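Local structure of nitrite oxidoreductase subunit C (Kuenenia stuttgartiensis, 7B04) at residues A118-K122 against F258-W263; F130-A134 against W167-W171; T178-E182 against L225-R229. The protein probably takes part in electron transport as the heme- and calcium-binding subunit C of the anammox nitrite oxidoreductase complex. One frame throughout, in Å; residues are numbered along the deposited sequence.

Contact 1: A118-K122 against F258-W263; sequences ATDNK and FENKKW. With CA (calcium ion), chain B.
A118 and K261 bring the two backbones closest, with CA atoms 4.2 Å apart; beyond them the chains diverge, and the CA atoms of D120 and F258 are 7.1 Å apart. No direct hydrogen bond joins 118-122 to 258-263. At the near end K261 lays its extended aliphatic chain along A118, CD lying 3.7 Å from A118 CB. D120 sits over one face of the F258 ring: its CB lies 4.1 Å from the ring centroid, 29° off the normal, an off-centre CH-pi contact, and its carboxylate runs nearly parallel to the ring, 13° between planes. F258 lies on strand 253-258, ahead of the tight turn that returns in strand 262-270, so the calcium loop after strand 108-116 rests on the end of a hairpin of the beta-rich heme domain. CG anti to the backbone N (chi1 179°) carries the F258 ring to D120 CB, and its CD1 lies over part of one face of W263. Were F258 an alanine, D120 would probably lose the ring beneath its CB, and part of the W263 face would lose its cover. K122, extended beyond CG, brings CE obliquely to W263 CH2, and its NZ donates to a water 3.1 Å away that also accepts a weak bond from F258 N. T119 chelates the calcium through O and OG1, N121 adds OD1, and D117, D132 and N295 complete the site.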
ATOM      1  N   ALA C 118     -25.901  40.897  -3.397  1.00 28.80           N
ATOM      2  CA  ALA C 118     -26.773  40.011  -2.638  1.00 33.07           C
ATOM      3  C   ALA C 118     -26.036  38.944  -1.844  1.00 41.61           C
ATOM      4  O   ALA C 118     -26.672  38.246  -1.047  1.00 52.76           O
ATOM      5  CB  ALA C 118     -27.757  39.331  -3.597  1.00 31.26           C
ATOM      6  N   THR C 119     -24.721  38.821  -2.002  1.00 33.25           N
ATOM      7  CA  THR C 119     -23.966  37.736  -1.393  1.00 28.11           C
ATOM      8  C   THR C 119     -22.772  38.299  -0.640  1.00 34.15           C
ATOM      9  O   THR C 119     -22.082  39.197  -1.132  1.00 38.96           O
ATOM     10  CB  THR C 119     -23.498  36.707  -2.428  1.00 32.61           C
ATOM     11  OG1 THR C 119     -22.530  37.302  -3.295  1.00 36.98           O
ATOM     12  CG2 THR C 119     -24.669  36.198  -3.254  1.00 33.23           C
ATOM     13  N   ASP C 120     -22.540  37.764   0.556  1.00 44.50           N
ATOM     14  CA  ASP C 120     -21.371  38.094   1.366  1.00 34.89           C
ATOM     15  C   ASP C 120     -20.313  37.014   1.157  1.00 33.83           C
ATOM     16  O   ASP C 120     -20.303  35.987   1.835  1.00 45.64           O
ATOM     17  CB  ASP C 120     -21.766  38.204   2.836  1.00 32.27           C
ATOM     18  CG  ASP C 120     -22.747  37.111   3.260  1.00 52.34           C
ATOM     19  OD1 ASP C 120     -22.559  36.517   4.344  1.00 54.14           O
ATOM     20  OD2 ASP C 120     -23.708  36.836   2.506  1.00 66.46           O
ATOM     21  N   ASN C 121     -19.406  37.258   0.214  1.00 31.42           N
ATOM     22  CA  ASN C 121     -18.267  36.367  -0.014  1.00 30.21           C
ATOM     23  C   ASN C 121     -17.097  36.953   0.765  1.00 27.60           C
ATOM     24  O   ASN C 121     -16.478  37.932   0.338  1.00 27.42           O
ATOM     25  CB  ASN C 121     -17.948  36.235  -1.498  1.00 32.75           C
ATOM     26  CG  ASN C 121     -19.138  35.772  -2.314  1.00 28.75           C
ATOM     27  OD1 ASN C 121     -19.604  36.495  -3.194  1.00 28.92           O
ATOM     28  ND2 ASN C 121     -19.624  34.562  -2.045  1.00 39.57           N
ATOM     29  N   LYS C 122     -16.807  36.369   1.926  1.00 24.41           N
ATOM     30  CA  LYS C 122     -15.833  36.926   2.854  1.00 23.88           C
ATOM     31  C   LYS C 122     -14.595  36.061   3.026  1.00 23.47           C
ATOM     32  O   LYS C 122     -13.840  36.266   3.990  1.00 25.09           O
ATOM     33  CB  LYS C 122     -16.495  37.142   4.213  1.00 26.30           C
ATOM     34  CG  LYS C 122     -17.580  38.192   4.195  1.00 31.10           C
ATOM     35  CD  LYS C 122     -18.201  38.360   5.559  1.00 34.34           C
ATOM     36  CE  LYS C 122     -19.294  39.405   5.514  1.00 42.89           C
ATOM     37  NZ  LYS C 122     -19.927  39.587   6.846  1.00 42.78           N
ATOM     38  N   PHE C 258     -21.186  45.014   5.400  1.00 25.02           N
ATOM     39  CA  PHE C 258     -22.176  44.421   4.506  1.00 27.46           C
ATOM     40  C   PHE C 258     -23.494  44.256   5.248  1.00 26.68           C
ATOM     41  O   PHE C 258     -23.561  43.520   6.238  1.00 32.21           O
ATOM     42  CB  PHE C 258     -21.709  43.073   3.960  1.00 31.31           C
ATOM     43  CG  PHE C 258     -22.715  42.414   3.057  1.00 31.90           C
ATOM     44  CD1 PHE C 258     -22.842  42.808   1.738  1.00 33.03           C
ATOM     45  CD2 PHE C 258     -23.549  41.412   3.534  1.00 39.90           C
ATOM     46  CE1 PHE C 258     -23.769  42.211   0.909  1.00 31.23           C
ATOM     47  CE2 PHE C 258     -24.481  40.812   2.705  1.00 37.60           C
ATOM     48  CZ  PHE C 258     -24.589  41.212   1.390  1.00 27.13           C
ATOM     49  N   GLU C 259     -24.535  44.938   4.777  1.00 37.53           N
ATOM     50  CA  GLU C 259     -25.841  44.825   5.407  1.00 35.86           C
ATOM     51  C   GLU C 259     -26.935  44.923   4.356  1.00 35.27           C
ATOM     52  O   GLU C 259     -26.869  45.769   3.460  1.00 34.32           O
ATOM     53  CB  GLU C 259     -26.065  45.897   6.477  1.00 29.58           C
ATOM     54  CG  GLU C 259     -27.353  45.683   7.258  1.00 37.90           C
ATOM     55  CD  GLU C 259     -27.657  46.810   8.217  1.00 51.72           C
ATOM     56  OE1 GLU C 259     -26.920  47.818   8.204  1.00 48.75           O
ATOM     57  OE2 GLU C 259     -28.635  46.688   8.984  1.00 45.97           O
ATOM     58  N   ASN C 260     -27.934  44.051   4.485  1.00 36.27           N
ATOM     59  CA  ASN C 260     -29.101  44.001   3.607  1.00 30.80           C
ATOM     60  C   ASN C 260     -28.700  44.079   2.134  1.00 24.98           C
ATOM     61  O   ASN C 260     -29.080  44.991   1.398  1.00 24.76           O
ATOM     62  CB  ASN C 260     -30.086  45.112   3.975  1.00 29.45           C
ATOM     63  CG  ASN C 260     -30.697  44.908   5.345  1.00 32.94           C
ATOM     64  OD1 ASN C 260     -31.103  43.799   5.696  1.00 24.92           O
ATOM     65  ND2 ASN C 260     -30.745  45.972   6.137  1.00 31.72           N
ATOM     66  N   LYS C 261     -27.930  43.078   1.714  1.00 27.63           N
ATOM     67  CA  LYS C 261     -27.533  42.921   0.315  1.00 33.65           C
ATOM     68  C   LYS C 261     -26.840  44.168  -0.239  1.00 30.87           C
ATOM     69  O   LYS C 261     -27.017  44.538  -1.403  1.00 25.55           O
ATOM     70  CB  LYS C 261     -28.731  42.518  -0.549  1.00 24.63           C
ATOM     71  CG  LYS C 261     -29.217  41.108  -0.241  1.00 29.27           C
ATOM     72  CD  LYS C 261     -30.289  40.629  -1.201  1.00 30.41           C
ATOM     73  CE  LYS C 261     -30.673  39.188  -0.895  1.00 23.37           C
ATOM     74  NZ  LYS C 261     -31.697  38.664  -1.839  1.00 45.28           N
ATOM     75  N   LYS C 262     -26.065  44.846   0.606  1.00 29.57           N
ATOM     76  CA  LYS C 262     -25.310  46.006   0.151  1.00 32.43           C
ATOM     77  C   LYS C 262     -23.968  46.086   0.866  1.00 28.86           C
ATOM     78  O   LYS C 262     -23.873  45.793   2.060  1.00 31.65           O
ATOM     79  CB  LYS C 262     -26.097  47.298   0.391  1.00 30.49           C
ATOM     80  CG  LYS C 262     -25.251  48.557   0.374  1.00 29.32           C
ATOM     81  CD  LYS C 262     -26.107  49.797   0.514  1.00 36.42           C
ATOM     82  CE  LYS C 262     -26.778  50.126  -0.804  1.00 46.56           C
ATOM     83  NZ  LYS C 262     -27.391  51.479  -0.827  1.00 46.35           N
ATOM     84  N   TRP C 263     -22.934  46.476   0.120  1.00 27.12           N
ATOM     85  CA  TRP C 263     -21.597  46.690   0.656  1.00 27.80           C
ATOM     86  C   TRP C 263     -21.354  48.179   0.855  1.00 28.63           C
ATOM     87  O   TRP C 263     -21.750  49.000   0.021  1.00 26.67           O
ATOM     88  CB  TRP C 263     -20.521  46.126  -0.274  1.00 23.52           C
ATOM     89  CG  TRP C 263     -20.230  44.674  -0.081  1.00 19.85           C
ATOM     90  CD1 TRP C 263     -20.598  43.651  -0.902  1.00 27.58           C
ATOM     91  CD2 TRP C 263     -19.499  44.079   1.000  1.00 20.48           C
ATOM     92  NE1 TRP C 263     -20.147  42.454  -0.399  1.00 30.73           N
ATOM     93  CE2 TRP C 263     -19.469  42.690   0.768  1.00 26.30           C
ATOM     94  CE3 TRP C 263     -18.870  44.584   2.143  1.00 24.28           C
ATOM     95  CZ2 TRP C 263     -18.837  41.801   1.634  1.00 30.12           C
ATOM     96  CZ3 TRP C 263     -18.243  43.699   3.002  1.00 25.19           C
ATOM     97  CH2 TRP C 263     -18.230  42.324   2.742  1.00 26.07           C
TER
HETATM   98 CA    CA B 402     -20.813  38.811  -3.125  1.00 33.15          CA
HETATM   99  O   HOH W   1     -19.470  42.640   7.155  1.00 26.97           O

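Contact 2: F130-A134 against W167-W171; sequences FRDGA and WKADW. With CA (calcium ion), chain B.
R131 lays its guanidinium flat against the aliphatic chain of K168, whose CD stands 3.7 Å above the centre of the group. The same guanidinium turns its edge to D170 in a side-on salt bridge with both nitrogens on one oxygen: NE is 2.7 Å and NH2 3.0 Å from D170 OD2. Both bonds lie close to the guanidinium plane, but the carboxylate is twisted 59° from it; NH2 meets the syn lone pair, whereas NE comes from above the carboxylate plane. The chain bend at chi3 (80°) swings the group across K168, and the pairing fixes its rotation beside the heme, whose nearest atoms lie about 4 Å from the R131 side chain. K168 NZ goes on to a salt bridge with E234. A169 N donates to D132 O (3.1 Å), tying the chain where strand 162-168 passes into helix 169-175 to the calcium-binding segment. D132 sends its carboxylate the other way, binding the calcium with OD1 (2.3 Å) and OD2 (2.6 Å). A134 and W167 form an antiparallel hydrogen-bonded pair, W167 N giving 2.7 Å to A134 O and A134 N returning a bond to W167 O, while G133 and K168 make the neighbouring non-hydrogen-bonded pair. The W167 indole offers its edge to A134 N, and A134 CB packs against CE3. This is the buried end of the antiparallel pair, where strand 133-139 begins and strand 162-168 runs out, in the beta-rich domain of the ethylbenzene dehydrogenase family, between a calcium site and the heme pocket.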
ATOM      1  N   PHE C 130     -14.368  32.603  -4.154  1.00 27.93           N
ATOM      2  CA  PHE C 130     -13.628  33.827  -4.400  1.00 25.82           C
ATOM      3  C   PHE C 130     -14.166  34.923  -3.493  1.00 22.72           C
ATOM      4  O   PHE C 130     -15.243  34.802  -2.898  1.00 31.91           O
ATOM      5  CB  PHE C 130     -13.729  34.259  -5.872  1.00 27.66           C
ATOM      6  CG  PHE C 130     -13.232  33.227  -6.837  1.00 24.85           C
ATOM      7  CD1 PHE C 130     -11.935  33.264  -7.315  1.00 24.99           C
ATOM      8  CD2 PHE C 130     -14.062  32.206  -7.266  1.00 27.60           C
ATOM      9  CE1 PHE C 130     -11.482  32.301  -8.215  1.00 27.60           C
ATOM     10  CE2 PHE C 130     -13.609  31.249  -8.162  1.00 32.02           C
ATOM     11  CZ  PHE C 130     -12.325  31.300  -8.639  1.00 29.67           C
ATOM     12  N   ARG C 131     -13.434  36.027  -3.433  1.00 26.25           N
ATOM     13  CA  ARG C 131     -13.746  37.081  -2.484  1.00 26.57           C
ATOM     14  C   ARG C 131     -14.454  38.220  -3.198  1.00 28.49           C
ATOM     15  O   ARG C 131     -14.204  38.497  -4.377  1.00 32.72           O
ATOM     16  CB  ARG C 131     -12.482  37.624  -1.818  1.00 26.04           C
ATOM     17  CG  ARG C 131     -11.511  38.182  -2.862  1.00 27.31           C
ATOM     18  CD  ARG C 131     -10.411  39.012  -2.227  1.00 26.49           C
ATOM     19  NE  ARG C 131      -9.366  38.164  -1.677  1.00 27.78           N
ATOM     20  CZ  ARG C 131      -8.315  37.759  -2.381  1.00 21.92           C
ATOM     21  NH1 ARG C 131      -8.178  38.116  -3.658  1.00 26.24           N
ATOM     22  NH2 ARG C 131      -7.405  36.982  -1.813  1.00 21.84           N
ATOM     23  N   ASP C 132     -15.317  38.909  -2.456  1.00 23.58           N
ATOM     24  CA  ASP C 132     -15.820  40.197  -2.919  1.00 25.65           C
ATOM     25  C   ASP C 132     -14.766  41.263  -2.683  1.00 25.70           C
ATOM     26  O   ASP C 132     -14.104  41.277  -1.647  1.00 22.54           O
ATOM     27  CB  ASP C 132     -17.106  40.584  -2.214  1.00 27.99           C
ATOM     28  CG  ASP C 132     -18.296  39.826  -2.740  1.00 32.04           C
ATOM     29  OD1 ASP C 132     -18.842  39.010  -1.983  1.00 32.76           O
ATOM     30  OD2 ASP C 132     -18.668  40.029  -3.914  1.00 46.04           O
ATOM     31  N   GLY C 133     -14.596  42.142  -3.661  1.00 28.35           N
ATOM     32  CA  GLY C 133     -13.573  43.162  -3.565  1.00 23.08           C
ATOM     33  C   GLY C 133     -13.973  44.441  -4.271  1.00 25.67           C
ATOM     34  O   GLY C 133     -14.889  44.469  -5.103  1.00 26.39           O
ATOM     35  N   ALA C 134     -13.287  45.517  -3.897  1.00 27.43           N
ATOM     36  CA  ALA C 134     -13.443  46.812  -4.534  1.00 22.23           C
ATOM     37  C   ALA C 134     -12.084  47.489  -4.600  1.00 20.46           C
ATOM     38  O   ALA C 134     -11.209  47.243  -3.765  1.00 21.33           O
ATOM     39  CB  ALA C 134     -14.435  47.694  -3.778  1.00 17.34           C
ATOM     40  N   TRP C 167      -9.312  46.766  -1.935  1.00 22.46           N
ATOM     41  CA  TRP C 167      -9.976  46.271  -0.740  1.00 28.21           C
ATOM     42  C   TRP C 167     -10.373  44.815  -0.938  1.00 27.67           C
ATOM     43  O   TRP C 167     -10.894  44.437  -1.993  1.00 28.24           O
ATOM     44  CB  TRP C 167     -11.217  47.102  -0.410  1.00 28.15           C
ATOM     45  CG  TRP C 167     -12.033  46.495   0.688  1.00 28.43           C
ATOM     46  CD1 TRP C 167     -11.763  46.531   2.025  1.00 25.73           C
ATOM     47  CD2 TRP C 167     -13.237  45.732   0.543  1.00 21.02           C
ATOM     48  NE1 TRP C 167     -12.731  45.850   2.722  1.00 17.67           N
ATOM     49  CE2 TRP C 167     -13.647  45.348   1.834  1.00 22.45           C
ATOM     50  CE3 TRP C 167     -14.012  45.343  -0.553  1.00 21.99           C
ATOM     51  CZ2 TRP C 167     -14.797  44.595   2.060  1.00 25.75           C
ATOM     52  CZ3 TRP C 167     -15.154  44.595  -0.326  1.00 28.40           C
ATOM     53  CH2 TRP C 167     -15.535  44.230   0.970  1.00 24.35           C
ATOM     54  N   LYS C 168     -10.132  43.999   0.084  1.00 23.61           N
ATOM     55  CA  LYS C 168     -10.446  42.579   0.046  1.00 25.38           C
ATOM     56  C   LYS C 168     -11.334  42.224   1.229  1.00 26.28           C
ATOM     57  O   LYS C 168     -10.996  42.528   2.379  1.00 23.27           O
ATOM     58  CB  LYS C 168      -9.168  41.736   0.057  1.00 23.90           C
ATOM     59  CG  LYS C 168      -8.284  41.950  -1.161  1.00 21.89           C
ATOM     60  CD  LYS C 168      -7.053  41.063  -1.119  1.00 25.88           C
ATOM     61  CE  LYS C 168      -6.188  41.261  -2.352  1.00 27.10           C
ATOM     62  NZ  LYS C 168      -5.564  42.614  -2.381  1.00 30.45           N
ATOM     63  N   ALA C 169     -12.468  41.579   0.944  1.00 24.16           N
ATOM     64  CA  ALA C 169     -13.404  41.220   2.004  1.00 22.74           C
ATOM     65  C   ALA C 169     -12.816  40.165   2.931  1.00 25.74           C
ATOM     66  O   ALA C 169     -13.051  40.197   4.144  1.00 27.99           O
ATOM     67  CB  ALA C 169     -14.722  40.731   1.405  1.00 23.96           C
ATOM     68  N   ASP C 170     -12.058  39.212   2.379  1.00 26.05           N
ATOM     69  CA  ASP C 170     -11.453  38.184   3.218  1.00 24.31           C
ATOM     70  C   ASP C 170     -10.428  38.774   4.177  1.00 26.27           C
ATOM     71  O   ASP C 170     -10.257  38.266   5.291  1.00 28.97           O
ATOM     72  CB  ASP C 170     -10.817  37.097   2.349  1.00 27.86           C
ATOM     73  CG  ASP C 170      -9.781  37.645   1.386  1.00 31.44           C
ATOM     74  OD1 ASP C 170      -9.617  38.880   1.318  1.00 34.59           O
ATOM     75  OD2 ASP C 170      -9.131  36.834   0.693  1.00 27.92           O
ATOM     76  N   TRP C 171      -9.737  39.840   3.766  1.00 23.01           N
ATOM     77  CA  TRP C 171      -8.799  40.501   4.666  1.00 25.78           C
ATOM     78  C   TRP C 171      -9.512  41.106   5.867  1.00 29.25           C
ATOM     79  O   TRP C 171      -8.937  41.174   6.960  1.00 30.75           O
ATOM     80  CB  TRP C 171      -8.000  41.566   3.913  1.00 28.87           C
ATOM     81  CG  TRP C 171      -6.947  40.984   3.017  1.00 27.66           C
ATOM     82  CD1 TRP C 171      -6.847  39.686   2.606  1.00 27.76           C
ATOM     83  CD2 TRP C 171      -5.835  41.675   2.435  1.00 31.81           C
ATOM     84  NE1 TRP C 171      -5.749  39.528   1.797  1.00 24.77           N
ATOM     85  CE2 TRP C 171      -5.108  40.733   1.677  1.00 25.91           C
ATOM     86  CE3 TRP C 171      -5.384  42.997   2.478  1.00 32.54           C
ATOM     87  CZ2 TRP C 171      -3.959  41.072   0.969  1.00 26.16           C
ATOM     88  CZ3 TRP C 171      -4.240  43.332   1.773  1.00 33.43           C
ATOM     89  CH2 TRP C 171      -3.542  42.373   1.029  1.00 25.24           C
TER
HETATM   90 CA    CA B 402     -20.813  38.811  -3.125  1.00 33.15          CA

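Contact 3: T178-E182 against L225-R229; sequences TGGIE and LSLPR
An inverse gamma turn centred on P228 presses its pyrrolidine ring against the glycine bend G179-G180, in loops that also face Nitrite oxidoreductase subunit B. P228 CG meets G179 O at 3.5 Å, and P228 CB lies equally near G180 O. P228 CA adds a long CA-H...O contact to that same G180 oxygen. The positive phi of 82° at G180 suits a glycine, and a CB there would probably crowd P228 CB and the preceding carbonyl. I181 then reaches over the turn. Its CG2 packs on P228 CG (3.8 Å), and because CG1 is anti to the backbone N (chi1 -175°) CD1 extends to the S226 carbonyl oxygen at 3.6 Å, with L227 O close by. The contact thus joins the loop after helix 169-175 to the loop before strand 233-238, through apolar and carbonyl contacts and no hydrogen bond. The R229 guanidinium is anchored by a salt bridge from NH1 to D174 and lies in cation-pi contact with W171. S226 OG bonds to the backbone O of T229 in subunit B, and R230 of that chain donates to E182 O.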
ATOM      1  N   THR C 178      -7.851  34.668  15.073  1.00 34.48           N
ATOM      2  CA  THR C 178      -6.980  34.589  16.242  1.00 47.28           C
ATOM      3  C   THR C 178      -5.501  34.727  15.892  1.00 44.07           C
ATOM      4  O   THR C 178      -4.687  34.914  16.806  1.00 57.81           O
ATOM      5  CB  THR C 178      -7.230  33.278  17.000  1.00 37.57           C
ATOM      6  OG1 THR C 178      -7.094  32.169  16.099  1.00 46.81           O
ATOM      7  CG2 THR C 178      -8.631  33.278  17.597  1.00 34.42           C
ATOM      8  N   GLY C 179      -5.129  34.592  14.616  1.00 30.42           N
ATOM      9  CA  GLY C 179      -3.742  34.728  14.210  1.00 36.82           C
ATOM     10  C   GLY C 179      -3.492  35.787  13.152  1.00 37.57           C
ATOM     11  O   GLY C 179      -2.393  35.865  12.594  1.00 28.47           O
ATOM     12  N   GLY C 180      -4.493  36.624  12.881  1.00 40.15           N
ATOM     13  CA  GLY C 180      -4.404  37.600  11.815  1.00 33.14           C
ATOM     14  C   GLY C 180      -4.704  37.054  10.437  1.00 30.98           C
ATOM     15  O   GLY C 180      -4.653  37.815   9.461  1.00 31.84           O
ATOM     16  N   ILE C 181      -5.014  35.765  10.327  1.00 28.80           N
ATOM     17  CA  ILE C 181      -5.375  35.150   9.057  1.00 28.71           C
ATOM     18  C   ILE C 181      -6.210  33.913   9.355  1.00 28.51           C
ATOM     19  O   ILE C 181      -5.904  33.146  10.273  1.00 32.23           O
ATOM     20  CB  ILE C 181      -4.120  34.818   8.216  1.00 26.32           C
ATOM     21  CG1 ILE C 181      -4.525  34.281   6.842  1.00 30.12           C
ATOM     22  CG2 ILE C 181      -3.212  33.834   8.945  1.00 30.47           C
ATOM     23  CD1 ILE C 181      -3.387  34.230   5.849  1.00 23.17           C
ATOM     24  N   GLU C 182      -7.285  33.740   8.592  1.00 28.59           N
ATOM     25  CA  GLU C 182      -8.099  32.539   8.705  1.00 28.65           C
ATOM     26  C   GLU C 182      -7.381  31.370   8.046  1.00 29.33           C
ATOM     27  O   GLU C 182      -6.855  31.499   6.937  1.00 31.95           O
ATOM     28  CB  GLU C 182      -9.468  32.749   8.060  1.00 32.52           C
ATOM     29  CG  GLU C 182     -10.424  33.601   8.877  1.00 36.42           C
ATOM     30  CD  GLU C 182     -11.773  33.758   8.205  1.00 41.56           C
ATOM     31  OE1 GLU C 182     -11.893  33.379   7.022  1.00 36.13           O
ATOM     32  OE2 GLU C 182     -12.712  34.259   8.859  1.00 45.94           O
ATOM     33  N   LEU C 225      -0.595  37.922   0.236  1.00 27.01           N
ATOM     34  CA  LEU C 225      -1.837  37.154   0.285  1.00 29.66           C
ATOM     35  C   LEU C 225      -1.743  35.943   1.205  1.00 33.75           C
ATOM     36  O   LEU C 225      -2.779  35.371   1.566  1.00 34.00           O
ATOM     37  CB  LEU C 225      -2.229  36.696  -1.116  1.00 31.28           C
ATOM     38  CG  LEU C 225      -2.365  37.777  -2.183  1.00 32.71           C
ATOM     39  CD1 LEU C 225      -2.841  37.160  -3.473  1.00 27.74           C
ATOM     40  CD2 LEU C 225      -3.331  38.853  -1.727  1.00 27.63           C
ATOM     41  N   SER C 226      -0.535  35.555   1.612  1.00 28.66           N
ATOM     42  CA  SER C 226      -0.329  34.399   2.472  1.00 25.02           C
ATOM     43  C   SER C 226      -0.007  34.767   3.915  1.00 25.29           C
ATOM     44  O   SER C 226       0.059  33.870   4.764  1.00 27.28           O
ATOM     45  CB  SER C 226       0.797  33.529   1.909  1.00 27.62           C
ATOM     46  OG  SER C 226       0.563  33.226   0.546  1.00 29.98           O
ATOM     47  N   LEU C 227       0.187  36.044   4.216  1.00 26.12           N
ATOM     48  CA  LEU C 227       0.607  36.494   5.533  1.00 26.78           C
ATOM     49  C   LEU C 227      -0.509  37.242   6.254  1.00 26.19           C
ATOM     50  O   LEU C 227      -1.503  37.645   5.643  1.00 24.70           O
ATOM     51  CB  LEU C 227       1.834  37.410   5.426  1.00 25.20           C
ATOM     52  CG  LEU C 227       3.126  36.819   4.863  1.00 24.90           C
ATOM     53  CD1 LEU C 227       4.202  37.890   4.791  1.00 27.11           C
ATOM     54  CD2 LEU C 227       3.594  35.647   5.709  1.00 31.19           C
ATOM     55  N   PRO C 228      -0.403  37.386   7.575  1.00 33.28           N
ATOM     56  CA  PRO C 228      -1.300  38.291   8.309  1.00 27.69           C
ATOM     57  C   PRO C 228      -0.919  39.755   8.145  1.00 27.40           C
ATOM     58  O   PRO C 228      -0.140  40.285   8.945  1.00 28.88           O
ATOM     59  CB  PRO C 228      -1.150  37.831   9.767  1.00 26.97           C
ATOM     60  CG  PRO C 228      -0.600  36.442   9.678  1.00 28.85           C
ATOM     61  CD  PRO C 228       0.296  36.460   8.481  1.00 31.71           C
ATOM     62  N   ARG C 229      -1.451  40.419   7.115  1.00 28.29           N
ATOM     63  CA  ARG C 229      -1.018  41.775   6.793  1.00 30.29           C
ATOM     64  C   ARG C 229      -1.397  42.788   7.861  1.00 32.49           C
ATOM     65  O   ARG C 229      -0.823  43.883   7.881  1.00 31.12           O
ATOM     66  CB  ARG C 229      -1.658  42.275   5.489  1.00 27.58           C
ATOM     67  CG  ARG C 229      -1.298  41.575   4.199  1.00 33.47           C
ATOM     68  CD  ARG C 229      -1.931  40.214   4.115  1.00 33.32           C
ATOM     69  NE  ARG C 229      -3.285  40.137   4.652  1.00 26.59           N
ATOM     70  CZ  ARG C 229      -3.990  39.011   4.713  1.00 29.12           C
ATOM     71  NH1 ARG C 229      -5.218  39.014   5.211  1.00 27.12           N
ATOM     72  NH2 ARG C 229      -3.456  37.875   4.282  1.00 28.43           N
TER

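How the contacts relate
Contact 2 is the buried one, its centre about 8 Å from that of the chain, while contact 1 lies at the surface and contact 3 is partly buried about 17 Å out. Contacts 1 and 2 share a calcium and meet directly: N121 N probably bonds to D132 OD1 (2.9 Å), and W263 packs edge-to-face with W167. Contact 3 meets contact 2 where L225 CD2 packs on W171 of helix 169-175. The chemistry follows position: both calcium contacts bind the metal, contact 1 adding ring cover at the surface and contact 2 strand bonds and a buried salt bridge, while proline and isoleucine packing joins the outer loops. Contacts 2 and 3 both fall within the loop closed by contact 1.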